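Local atomic coordinates of ABC transporter substrate-binding protein (Streptococcus pneumoniae, PDB entry 4OHN), a protein that binds histidine and probably delivers it to an ABC transporter for uptake into the cell. Residues 161-165 against 176-182. Numbering follows the deposited sequence. Where two conformers were deposited one is given.
Sequences FNEAL and LLIDRVY. With HIS (histidine), chain B.
Phe161, at the start of the helix, lays one face of its ring on Ile178, whose CG1 sits 3.6 Å from the ring centroid and almost on the normal. At the ring's edge CE1 meets the backbone O of Leu177 at 3.3 Å. CE2 of the same ring lies 3.5 Å from Asp179 OD1. With CG beside its own backbone N (chi1 -78°), Phe161 also turns a ring edge to the face of Tyr182, an edge-to-face pair with planes 58° apart, while its CB rests over that same tyrosine ring. Asn162 reaches back from the helix to accept a hydrogen bond at OD1 from Tyr182 OH, 2.7 Å long; the hydroxyl comes in from above the amide plane rather than along a lone pair. The helix here links strands 155-158 and 175-179, both parallel to strand 127-130 between them: a beta-alpha-beta crossover in one lobe of a family 3 solute-binding protein. The second strand ends at the ligand: Asp179 OD2 takes a hydrogen bond from N of the bound histidine at 2.7 Å. Further along, Ala164 CB packs on Leu176 CD1 at 3.6 Å. Leu165 splits its contacts, CG and CD2 against Leu176 CD2, and CD1 3.5 Å from Tyr182 CE2.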
loop_
_atom_site.group_PDB
_atom_site.type_symbol
_atom_site.label_atom_id
_atom_site.label_comp_id
_atom_site.label_asym_id
_atom_site.label_seq_id
_atom_site.Cartn_x
_atom_site.Cartn_y
_atom_site.Cartn_z
ATOM N N PHE A 161 -8.214 -6.172 1.858
ATOM C CA PHE A 161 -8.205 -6.976 0.649
ATOM C C PHE A 161 -8.423 -8.464 0.932
ATOM O O PHE A 161 -8.960 -9.179 0.065
ATOM C CB PHE A 161 -6.913 -6.727 -0.128
ATOM C CG PHE A 161 -6.921 -5.440 -0.907
ATOM C CD1 PHE A 161 -7.874 -5.209 -1.885
ATOM C CD2 PHE A 161 -5.968 -4.473 -0.678
ATOM C CE1 PHE A 161 -7.858 -4.048 -2.621
ATOM C CE2 PHE A 161 -5.957 -3.310 -1.407
ATOM C CZ PHE A 161 -6.901 -3.090 -2.367
ATOM N N ASN A 162 -8.026 -8.950 2.100
ATOM C CA ASN A 162 -8.181 -10.373 2.378
ATOM C C ASN A 162 -9.639 -10.780 2.338
ATOM O O ASN A 162 -10.000 -11.819 1.778
ATOM C CB ASN A 162 -7.562 -10.729 3.709
ATOM C CG ASN A 162 -6.115 -10.401 3.756
ATOM O OD1 ASN A 162 -5.746 -9.252 3.555
ATOM N ND2 ASN A 162 -5.285 -11.392 3.983
ATOM N N GLU A 163 -10.498 -9.969 2.931
ATOM C CA GLU A 163 -11.922 -10.251 2.881
ATOM C C GLU A 163 -12.444 -10.160 1.467
ATOM O O GLU A 163 -13.242 -10.988 1.039
ATOM C CB GLU A 163 -12.699 -9.292 3.786
ATOM C CG GLU A 163 -14.161 -9.653 3.855
ATOM C CD GLU A 163 -15.041 -8.594 4.474
ATOM O OE1 GLU A 163 -14.536 -7.542 4.933
ATOM O OE2 GLU A 163 -16.271 -8.831 4.529
ATOM N N ALA A 164 -12.027 -9.126 0.738
ATOM C CA ALA A 164 -12.456 -8.966 -0.644
ATOM C C ALA A 164 -12.083 -10.203 -1.476
ATOM O O ALA A 164 -12.846 -10.658 -2.334
ATOM C CB ALA A 164 -11.838 -7.727 -1.247
ATOM N N LEU A 165 -10.899 -10.745 -1.219
ATOM C CA LEU A 165 -10.418 -11.916 -1.940
ATOM C C LEU A 165 -11.205 -13.185 -1.579
ATOM O O LEU A 165 -11.468 -14.000 -2.462
ATOM C CB LEU A 165 -8.926 -12.117 -1.699
ATOM C CG LEU A 165 -8.073 -11.164 -2.549
ATOM C CD1 LEU A 165 -6.670 -10.994 -1.949
ATOM C CD2 LEU A 165 -7.984 -11.629 -3.998
ATOM N N LEU A 176 -11.943 -7.790 -8.598
ATOM C CA LEU A 176 -11.417 -7.016 -7.480
ATOM C C LEU A 176 -10.338 -6.063 -7.983
ATOM O O LEU A 176 -9.377 -6.493 -8.621
ATOM C CB LEU A 176 -10.845 -7.963 -6.410
ATOM C CG LEU A 176 -10.149 -7.300 -5.217
ATOM C CD1 LEU A 176 -11.058 -6.339 -4.464
ATOM C CD2 LEU A 176 -9.618 -8.414 -4.287
ATOM N N LEU A 177 -10.529 -4.778 -7.697
ATOM C CA LEU A 177 -9.522 -3.760 -7.997
ATOM C C LEU A 177 -8.533 -3.700 -6.841
ATOM O O LEU A 177 -8.934 -3.429 -5.708
ATOM C CB LEU A 177 -10.215 -2.414 -8.206
ATOM C CG LEU A 177 -9.351 -1.234 -8.668
ATOM C CD1 LEU A 177 -8.719 -1.527 -10.026
ATOM C CD2 LEU A 177 -10.185 0.035 -8.725
ATOM N N ILE A 178 -7.268 -3.947 -7.107
ATOM C CA ILE A 178 -6.282 -4.192 -6.058
ATOM C C ILE A 178 -4.868 -3.869 -6.534
ATOM O O ILE A 178 -4.564 -3.925 -7.724
ATOM C CB ILE A 178 -6.403 -5.666 -5.575
ATOM C CG1 ILE A 178 -5.443 -5.985 -4.421
ATOM C CG2 ILE A 178 -6.214 -6.630 -6.727
ATOM C CD1 ILE A 178 -5.726 -7.335 -3.763
ATOM N N ASP A 179 -3.983 -3.521 -5.612
ATOM C CA ASP A 179 -2.586 -3.304 -5.927
ATOM C C ASP A 179 -1.926 -4.551 -6.495
ATOM O O ASP A 179 -2.055 -5.638 -5.943
ATOM C CB ASP A 179 -1.830 -2.871 -4.658
ATOM C CG ASP A 179 -2.452 -1.681 -4.010
ATOM O OD1 ASP A 179 -3.562 -1.809 -3.485
ATOM O OD2 ASP A 179 -1.815 -0.614 -4.029
ATOM N N ARG A 180 -1.164 -4.392 -7.577
ATOM C CA ARG A 180 -0.468 -5.511 -8.192
ATOM C C ARG A 180 0.514 -6.163 -7.228
ATOM O O ARG A 180 0.637 -7.372 -7.198
ATOM C CB ARG A 180 0.224 -5.074 -9.481
ATOM C CG ARG A 180 0.689 -6.236 -10.373
ATOM C CD ARG A 180 1.106 -5.708 -11.755
ATOM N NE ARG A 180 0.985 -6.697 -12.818
ATOM C CZ ARG A 180 0.978 -6.397 -14.114
ATOM N NH1 ARG A 180 1.071 -5.136 -14.503
ATOM N NH2 ARG A 180 0.872 -7.355 -15.022
ATOM N N VAL A 181 1.230 -5.381 -6.419
ATOM C CA VAL A 181 2.205 -6.002 -5.520
ATOM C C VAL A 181 1.523 -6.935 -4.545
ATOM O O VAL A 181 2.041 -7.988 -4.212
ATOM C CB VAL A 181 3.067 -5.001 -4.710
ATOM C CG1 VAL A 181 3.880 -4.116 -5.643
ATOM C CG2 VAL A 181 2.216 -4.181 -3.725
ATOM N N TYR A 182 0.346 -6.550 -4.081
ATOM C CA TYR A 182 -0.381 -7.426 -3.176
ATOM C C TYR A 182 -0.850 -8.680 -3.904
ATOM O O TYR A 182 -0.621 -9.797 -3.447
ATOM C CB TYR A 182 -1.552 -6.657 -2.558
ATOM C CG TYR A 182 -2.378 -7.413 -1.538
ATOM C CD1 TYR A 182 -2.521 -6.966 -0.245
ATOM C CD2 TYR A 182 -3.022 -8.582 -1.863
ATOM C CE1 TYR A 182 -3.290 -7.682 0.676
ATOM C CE2 TYR A 182 -3.745 -9.263 -0.976
ATOM C CZ TYR A 182 -3.880 -8.834 0.278
ATOM O OH TYR A 182 -4.663 -9.602 1.147
HETATM N N HIS B . -1.811 1.326 -2.160
HETATM C CA HIS B . -3.196 1.467 -1.646
HETATM C C HIS B . -3.333 2.719 -0.807
HETATM O O HIS B . -2.323 3.430 -0.601
HETATM C CB HIS B . -3.689 0.194 -0.919
HETATM C CG HIS B . -3.186 -0.038 0.476
HETATM N ND1 HIS B . -4.001 -0.605 1.443
HETATM C CD2 HIS B . -1.969 0.107 1.056
HETATM C CE1 HIS B . -3.313 -0.765 2.557
HETATM N NE2 HIS B . -2.075 -0.348 2.348
HETATM O OXT HIS B . -4.471 2.989 -0.370
#